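Local structure of gamma-glutamyltranspeptidase (Streptomyces lincolnensis, 6J3A) at residues Ala189-Gly201 and Glu210-Ala222. The protein probably transfers gamma-glutamyl groups or carries out a related LmbA-like reaction, as an enzyme of the Ntn-hydrolase clan. Sequence-based numbering, arbitrary orientation.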
ATOM      1  N   ALA A 189     -20.877 -17.622   5.564  1.00 32.22           N
ATOM      2  CA  ALA A 189     -19.882 -18.646   5.302  1.00 33.10           C
ATOM      3  C   ALA A 189     -20.541 -19.983   4.976  1.00 32.43           C
ATOM      4  O   ALA A 189     -20.180 -20.615   3.990  1.00 33.72           O
ATOM      5  CB  ALA A 189     -18.957 -18.794   6.488  1.00 33.98           C
ATOM      6  N   ALA A 190     -21.508 -20.393   5.800  1.00 31.78           N
ATOM      7  CA  ALA A 190     -22.285 -21.636   5.571  1.00 32.42           C
ATOM      8  C   ALA A 190     -23.011 -21.667   4.210  1.00 32.91           C
ATOM      9  O   ALA A 190     -23.111 -22.722   3.549  1.00 31.65           O
ATOM     10  CB  ALA A 190     -23.286 -21.846   6.697  1.00 31.78           C
ATOM     11  N   THR A 191     -23.499 -20.493   3.811  1.00 32.92           N
ATOM     12  CA  THR A 191     -24.242 -20.311   2.570  1.00 33.41           C
ATOM     13  C   THR A 191     -23.400 -20.596   1.322  1.00 33.73           C
ATOM     14  O   THR A 191     -23.877 -21.275   0.401  1.00 33.42           O
ATOM     15  CB  THR A 191     -24.835 -18.886   2.489  1.00 33.73           C
ATOM     16  OG1 THR A 191     -25.672 -18.657   3.627  1.00 32.13           O
ATOM     17  CG2 THR A 191     -25.669 -18.683   1.207  1.00 34.31           C
ATOM     18  N   TRP A 192     -22.175 -20.068   1.275  1.00 33.02           N
ATOM     19  CA  TRP A 192     -21.269 -20.369   0.151  1.00 32.90           C
ATOM     20  C   TRP A 192     -20.794 -21.822   0.196  1.00 33.47           C
ATOM     21  O   TRP A 192     -20.620 -22.452  -0.842  1.00 33.29           O
ATOM     22  CB  TRP A 192     -20.057 -19.422   0.087  1.00 31.43           C
ATOM     23  CG  TRP A 192     -20.355 -17.950  -0.069  1.00 30.68           C
ATOM     24  CD1 TRP A 192     -19.662 -16.920   0.500  1.00 30.34           C
ATOM     25  CD2 TRP A 192     -21.402 -17.341  -0.842  1.00 29.98           C
ATOM     26  NE1 TRP A 192     -20.207 -15.711   0.135  1.00 29.77           N
ATOM     27  CE2 TRP A 192     -21.279 -15.942  -0.682  1.00 30.11           C
ATOM     28  CE3 TRP A 192     -22.437 -17.836  -1.640  1.00 29.47           C
ATOM     29  CZ2 TRP A 192     -22.145 -15.046  -1.288  1.00 30.20           C
ATOM     30  CZ3 TRP A 192     -23.290 -16.947  -2.247  1.00 29.80           C
ATOM     31  CH2 TRP A 192     -23.142 -15.566  -2.071  1.00 30.49           C
ATOM     32  N   LYS A 193     -20.582 -22.346   1.394  1.00 34.76           N
ATOM     33  CA  LYS A 193     -20.168 -23.734   1.531  1.00 38.56           C
ATOM     34  C   LYS A 193     -21.217 -24.680   0.967  1.00 38.88           C
ATOM     35  O   LYS A 193     -20.892 -25.600   0.219  1.00 37.05           O
ATOM     36  CB  LYS A 193     -19.879 -24.083   2.986  1.00 40.42           C
ATOM     37  CG  LYS A 193     -18.527 -23.601   3.473  1.00 42.49           C
ATOM     38  CD  LYS A 193     -18.192 -24.301   4.772  1.00 44.83           C
ATOM     39  CE  LYS A 193     -16.999 -23.698   5.478  1.00 46.00           C
ATOM     40  NZ  LYS A 193     -17.024 -24.166   6.890  1.00 47.32           N
ATOM     41  N   ARG A 194     -22.474 -24.441   1.327  1.00 40.89           N
ATOM     42  CA  ARG A 194     -23.566 -25.253   0.819  1.00 42.79           C
ATOM     43  C   ARG A 194     -23.653 -25.124  -0.703  1.00 41.35           C
ATOM     44  O   ARG A 194     -23.701 -26.131  -1.422  1.00 40.52           O
ATOM     45  CB  ARG A 194     -24.893 -24.856   1.465  1.00 45.64           C
ATOM     46  CG  ARG A 194     -26.014 -25.823   1.107  1.00 48.75           C
ATOM     47  CD  ARG A 194     -27.342 -25.470   1.748  1.00 50.94           C
ATOM     48  NE  ARG A 194     -28.450 -26.171   1.092  1.00 51.54           N
ATOM     49  CZ  ARG A 194     -29.732 -26.055   1.435  1.00 50.26           C
ATOM     50  NH1 ARG A 194     -30.100 -25.260   2.441  1.00 49.50           N
ATOM     51  NH2 ARG A 194     -30.655 -26.742   0.766  1.00 49.26           N
ATOM     52  N   LEU A 195     -23.662 -23.878  -1.172  1.00 39.53           N
ATOM     53  CA  LEU A 195     -23.623 -23.562  -2.601  1.00 39.68           C
ATOM     54  C   LEU A 195     -22.591 -24.436  -3.298  1.00 38.88           C
ATOM     55  O   LEU A 195     -22.924 -25.177  -4.221  1.00 38.09           O
ATOM     56  CB  LEU A 195     -23.290 -22.079  -2.816  1.00 40.22           C
ATOM     57  CG  LEU A 195     -23.539 -21.475  -4.196  1.00 40.92           C
ATOM     58  CD1 LEU A 195     -23.504 -19.957  -4.120  1.00 41.68           C
ATOM     59  CD2 LEU A 195     -22.519 -21.927  -5.220  1.00 41.56           C
ATOM     60  N   LEU A 196     -21.350 -24.358  -2.824  1.00 38.10           N
ATOM     61  CA  LEU A 196     -20.250 -25.136  -3.377  1.00 38.57           C
ATOM     62  C   LEU A 196     -20.466 -26.640  -3.290  1.00 37.92           C
ATOM     63  O   LEU A 196     -20.182 -27.360  -4.243  1.00 37.21           O
ATOM     64  CB  LEU A 196     -18.953 -24.795  -2.658  1.00 38.94           C
ATOM     65  CG  LEU A 196     -18.371 -23.407  -2.890  1.00 39.49           C
ATOM     66  CD1 LEU A 196     -17.222 -23.206  -1.911  1.00 39.96           C
ATOM     67  CD2 LEU A 196     -17.890 -23.244  -4.323  1.00 39.39           C
ATOM     68  N   ALA A 197     -20.946 -27.113  -2.143  1.00 38.76           N
ATOM     69  CA  ALA A 197     -21.189 -28.545  -1.954  1.00 41.34           C
ATOM     70  C   ALA A 197     -22.128 -29.087  -3.033  1.00 43.24           C
ATOM     71  O   ALA A 197     -21.808 -30.076  -3.706  1.00 42.62           O
ATOM     72  CB  ALA A 197     -21.753 -28.827  -0.568  1.00 40.81           C
ATOM     73  N   GLU A 198     -23.256 -28.405  -3.228  1.00 45.04           N
ATOM     74  CA  GLU A 198     -24.280 -28.886  -4.155  1.00 46.90           C
ATOM     75  C   GLU A 198     -24.086 -28.504  -5.621  1.00 44.59           C
ATOM     76  O   GLU A 198     -24.951 -28.799  -6.435  1.00 44.67           O
ATOM     77  CB  GLU A 198     -25.690 -28.519  -3.677  1.00 50.42           C
ATOM     78  CG  GLU A 198     -26.065 -27.049  -3.712  1.00 53.32           C
ATOM     79  CD  GLU A 198     -27.570 -26.861  -3.589  1.00 56.04           C
ATOM     80  OE1 GLU A 198     -28.289 -27.131  -4.585  1.00 56.68           O
ATOM     81  OE2 GLU A 198     -28.032 -26.460  -2.497  1.00 57.37           O
ATOM     82  N   VAL A 199     -22.974 -27.862  -5.967  1.00 43.46           N
ATOM     83  CA  VAL A 199     -22.573 -27.746  -7.381  1.00 43.43           C
ATOM     84  C   VAL A 199     -21.312 -28.555  -7.723  1.00 43.48           C
ATOM     85  O   VAL A 199     -20.944 -28.647  -8.895  1.00 43.98           O
ATOM     86  CB  VAL A 199     -22.389 -26.270  -7.836  1.00 42.70           C
ATOM     87  CG1 VAL A 199     -23.648 -25.455  -7.554  1.00 41.76           C
ATOM     88  CG2 VAL A 199     -21.162 -25.629  -7.195  1.00 42.53           C
ATOM     89  N   ALA A 200     -20.659 -29.137  -6.720  1.00 43.88           N
ATOM     90  CA  ALA A 200     -19.382 -29.827  -6.919  1.00 44.92           C
ATOM     91  C   ALA A 200     -19.511 -31.004  -7.881  1.00 45.12           C
ATOM     92  O   ALA A 200     -18.638 -31.230  -8.715  1.00 44.94           O
ATOM     93  CB  ALA A 200     -18.822 -30.296  -5.585  1.00 44.78           C
ATOM     94  N   GLY A 201     -20.620 -31.729  -7.786  1.00 46.17           N
ATOM     95  CA  GLY A 201     -20.878 -32.858  -8.683  1.00 48.02           C
ATOM     96  C   GLY A 201     -21.456 -32.489 -10.044  1.00 48.87           C
ATOM     97  O   GLY A 201     -21.738 -33.367 -10.854  1.00 48.52           O
ATOM     98  N   GLU A 210     -22.557 -22.602 -13.809  1.00 43.11           N
ATOM     99  CA  GLU A 210     -23.925 -22.579 -14.339  1.00 43.79           C
ATOM    100  C   GLU A 210     -24.935 -23.186 -13.356  1.00 43.20           C
ATOM    101  O   GLU A 210     -26.039 -22.656 -13.192  1.00 43.53           O
ATOM    102  CB  GLU A 210     -23.982 -23.310 -15.686  1.00 44.99           C
ATOM    103  CG  GLU A 210     -25.215 -23.003 -16.525  1.00 46.12           C
ATOM    104  CD  GLU A 210     -25.282 -21.560 -16.990  1.00 47.07           C
ATOM    105  OE1 GLU A 210     -24.257 -21.028 -17.471  1.00 44.43           O
ATOM    106  OE2 GLU A 210     -26.369 -20.953 -16.877  1.00 49.85           O
ATOM    107  N   ALA A 211     -24.556 -24.288 -12.707  1.00 42.88           N
ATOM    108  CA  ALA A 211     -25.373 -24.884 -11.627  1.00 41.62           C
ATOM    109  C   ALA A 211     -25.532 -23.939 -10.441  1.00 40.87           C
ATOM    110  O   ALA A 211     -26.613 -23.850  -9.861  1.00 42.78           O
ATOM    111  CB  ALA A 211     -24.777 -26.198 -11.161  1.00 41.03           C
ATOM    112  N   ALA A 212     -24.454 -23.242 -10.088  1.00 39.94           N
ATOM    113  CA  ALA A 212     -24.487 -22.204  -9.050  1.00 38.76           C
ATOM    114  C   ALA A 212     -25.411 -21.034  -9.396  1.00 38.92           C
ATOM    115  O   ALA A 212     -26.048 -20.457  -8.512  1.00 38.41           O
ATOM    116  CB  ALA A 212     -23.086 -21.688  -8.782  1.00 38.07           C
ATOM    117  N   ARG A 213     -25.470 -20.674 -10.675  1.00 39.90           N
ATOM    118  CA  ARG A 213     -26.387 -19.633 -11.126  1.00 40.85           C
ATOM    119  C   ARG A 213     -27.832 -20.032 -10.831  1.00 40.66           C
ATOM    120  O   ARG A 213     -28.629 -19.205 -10.407  1.00 37.36           O
ATOM    121  CB  ARG A 213     -26.225 -19.361 -12.615  1.00 41.96           C
ATOM    122  CG  ARG A 213     -24.859 -18.838 -13.016  1.00 42.77           C
ATOM    123  CD  ARG A 213     -24.800 -18.654 -14.516  1.00 43.46           C
ATOM    124  NE  ARG A 213     -25.606 -17.515 -14.940  1.00 44.47           N
ATOM    125  CZ  ARG A 213     -25.984 -17.266 -16.191  1.00 46.41           C
ATOM    126  NH1 ARG A 213     -25.647 -18.083 -17.190  1.00 47.00           N
ATOM    127  NH2 ARG A 213     -26.718 -16.189 -16.450  1.00 47.18           N
ATOM    128  N   GLU A 214     -28.137 -21.310 -11.041  1.00 42.04           N
ATOM    129  CA  GLU A 214     -29.467 -21.857 -10.789  1.00 44.22           C
ATOM    130  C   GLU A 214     -29.804 -22.038  -9.313  1.00 43.66           C
ATOM    131  O   GLU A 214     -30.975 -21.951  -8.936  1.00 45.19           O
ATOM    132  CB  GLU A 214     -29.636 -23.183 -11.527  1.00 45.92           C
ATOM    133  CG  GLU A 214     -29.610 -23.034 -13.044  1.00 49.09           C
ATOM    134  CD  GLU A 214     -30.694 -22.105 -13.590  1.00 49.99           C
ATOM    135  OE1 GLU A 214     -30.425 -21.432 -14.609  1.00 50.45           O
ATOM    136  OE2 GLU A 214     -31.805 -22.041 -13.004  1.00 49.14           O
ATOM    137  N   VAL A 215     -28.795 -22.298  -8.487  1.00 42.79           N
ATOM    138  CA  VAL A 215     -28.981 -22.332  -7.035  1.00 42.47           C
ATOM    139  C   VAL A 215     -29.378 -20.952  -6.497  1.00 40.38           C
ATOM    140  O   VAL A 215     -30.271 -20.847  -5.656  1.00 40.99           O
ATOM    141  CB  VAL A 215     -27.723 -22.864  -6.325  1.00 43.32           C
ATOM    142  CG1 VAL A 215     -27.819 -22.691  -4.814  1.00 43.50           C
ATOM    143  CG2 VAL A 215     -27.538 -24.337  -6.660  1.00 44.70           C
ATOM    144  N   TRP A 216     -28.720 -19.907  -6.986  1.00 37.58           N
ATOM    145  CA  TRP A 216     -29.109 -18.539  -6.653  1.00 36.37           C
ATOM    146  C   TRP A 216     -30.511 -18.213  -7.169  1.00 38.34           C
ATOM    147  O   TRP A 216     -31.292 -17.543  -6.494  1.00 37.98           O
ATOM    148  CB  TRP A 216     -28.113 -17.518  -7.219  1.00 33.67           C
ATOM    149  CG  TRP A 216     -28.460 -16.121  -6.793  1.00 31.55           C
ATOM    150  CD1 TRP A 216     -29.408 -15.311  -7.348  1.00 31.40           C
ATOM    151  CD2 TRP A 216     -27.911 -15.393  -5.690  1.00 29.89           C
ATOM    152  NE1 TRP A 216     -29.476 -14.121  -6.669  1.00 31.06           N
ATOM    153  CE2 TRP A 216     -28.563 -14.142  -5.649  1.00 29.99           C
ATOM    154  CE3 TRP A 216     -26.922 -15.667  -4.743  1.00 29.68           C
ATOM    155  CZ2 TRP A 216     -28.259 -13.164  -4.694  1.00 29.54           C
ATOM    156  CZ3 TRP A 216     -26.622 -14.692  -3.788  1.00 29.72           C
ATOM    157  CH2 TRP A 216     -27.294 -13.454  -3.775  1.00 28.95           C
ATOM    158  N   ARG A 217     -30.808 -18.701  -8.366  1.00 40.89           N
ATOM    159  CA  ARG A 217     -31.994 -18.311  -9.129  1.00 43.68           C
ATOM    160  C   ARG A 217     -33.282 -19.041  -8.789  1.00 42.77           C
ATOM    161  O   ARG A 217     -34.352 -18.430  -8.745  1.00 41.16           O
ATOM    162  CB  ARG A 217     -31.724 -18.569 -10.606  1.00 47.90           C
ATOM    163  CG  ARG A 217     -32.269 -17.500 -11.508  1.00 51.13           C
ATOM    164  CD  ARG A 217     -31.190 -17.012 -12.432  1.00 53.95           C
ATOM    165  NE  ARG A 217     -30.849 -18.025 -13.426  1.00 56.23           N
ATOM    166  CZ  ARG A 217     -30.918 -17.860 -14.745  1.00 59.66           C
ATOM    167  NH1 ARG A 217     -30.573 -18.864 -15.539  1.00 62.19           N
ATOM    168  NH2 ARG A 217     -31.315 -16.707 -15.288  1.00 60.04           N
ATOM    169  N   THR A 218     -33.165 -20.358  -8.634  1.00 42.36           N
ATOM    170  CA  THR A 218     -34.295 -21.244  -8.338  1.00 41.31           C
ATOM    171  C   THR A 218     -34.128 -22.101  -7.083  1.00 40.83           C
ATOM    172  O   THR A 218     -35.097 -22.718  -6.644  1.00 41.22           O
ATOM    173  CB  THR A 218     -34.551 -22.198  -9.521  1.00 41.36           C
ATOM    174  OG1 THR A 218     -33.391 -23.011  -9.749  1.00 39.10           O
ATOM    175  CG2 THR A 218     -34.888 -21.409 -10.787  1.00 42.18           C
ATOM    176  N   GLY A 219     -32.923 -22.129  -6.507  1.00 40.29           N
ATOM    177  CA  GLY A 219     -32.583 -23.031  -5.402  1.00 38.78           C
ATOM    178  C   GLY A 219     -32.829 -22.442  -4.024  1.00 36.87           C
ATOM    179  O   GLY A 219     -33.646 -21.533  -3.852  1.00 34.78           O
ATOM    180  N   PHE A 220     -32.102 -22.962  -3.042  1.00 36.45           N
ATOM    181  CA  PHE A 220     -32.329 -22.605  -1.639  1.00 36.39           C
ATOM    182  C   PHE A 220     -32.170 -21.099  -1.353  1.00 35.48           C
ATOM    183  O   PHE A 220     -32.840 -20.555  -0.471  1.00 34.99           O
ATOM    184  CB  PHE A 220     -31.452 -23.464  -0.708  1.00 36.33           C
ATOM    185  CG  PHE A 220     -30.033 -22.969  -0.538  1.00 36.60           C
ATOM    186  CD1 PHE A 220     -29.028 -23.348  -1.426  1.00 36.91           C
ATOM    187  CD2 PHE A 220     -29.693 -22.157   0.547  1.00 36.59           C
ATOM    188  CE1 PHE A 220     -27.723 -22.898  -1.252  1.00 36.45           C
ATOM    189  CE2 PHE A 220     -28.390 -21.710   0.729  1.00 36.17           C
ATOM    190  CZ  PHE A 220     -27.405 -22.079  -0.171  1.00 36.42           C
ATOM    191  N   ILE A 221     -31.300 -20.441  -2.111  1.00 35.36           N
ATOM    192  CA  ILE A 221     -31.062 -19.009  -1.942  1.00 35.78           C
ATOM    193  C   ILE A 221     -32.294 -18.219  -2.355  1.00 35.09           C
ATOM    194  O   ILE A 221     -32.799 -17.407  -1.590  1.00 36.22           O
ATOM    195  CB  ILE A 221     -29.822 -18.541  -2.740  1.00 35.76           C
ATOM    196  CG1 ILE A 221     -28.556 -19.121  -2.114  1.00 35.01           C
ATOM    197  CG2 ILE A 221     -29.719 -17.016  -2.774  1.00 35.76           C
ATOM    198  CD1 ILE A 221     -27.296 -18.867  -2.917  1.00 35.33           C
ATOM    199  N   ALA A 222     -32.754 -18.455  -3.577  1.00 35.11           N
ATOM    200  CA  ALA A 222     -33.964 -17.818  -4.105  1.00 35.75           C
ATOM    201  C   ALA A 222     -35.165 -17.982  -3.180  1.00 36.31           C
ATOM    202  O   ALA A 222     -35.856 -17.010  -2.876  1.00 37.50           O
ATOM    203  CB  ALA A 222     -34.298 -18.393  -5.470  1.00 36.06           C
TER
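With CG of F220 set between the backbone N and the carbonyl carbon (chi1 83°), its ring swings onto helix 189-200, where R194, its CG anti to the backbone N and its chain extended as far as NE, runs across one face of the phenyl. The setting is a helical hairpin: helix 186-200 turns back into helix 205-217, the axes of 189-200 and 210-217 come within 9.2 Å, their directions 129° apart, and a break at T218 and G219 starts helix 220-229 on F220. The ring is a knob in the hole formed by T191, R194, L195 and E198. Arginine suits the outer side of this hole because its methylenes are apolar and its end is charged, so it can cover the ring and still face solvent: CD of R194 makes a CH-pi contact 3.9 Å from the F220 ring centroid, while the guanidinium lies flat against the ring, planes 8° apart, as a cation-pi stack. E198 OE2 approaches F220 CD1 obliquely at 3.4 Å and forms a long salt bridge to R194 NE, which probably steadies the guanidinium. Replacing F220 by an alanine is likely to open a gap among these four side chains and leave the R194 guanidinium without its stacking partner, freer to turn.

Deeper in, the hairpin is apolar. The two methyls of L195 part, CD2 to A212 CB (3.6 Å) on helix 205-217 and CD1 to I221 CD1 on helix 220-229, and L195 also packs on F112 of helix 111-122. W192 meets W216 edge to edge, and W216 stacks in turn on F112. The alanines A211 and A212 suit the other end, letting V199 come close: its CA lies 5.8 Å from that of A211, and V199 CG1 rests 3.5 Å from A212 N.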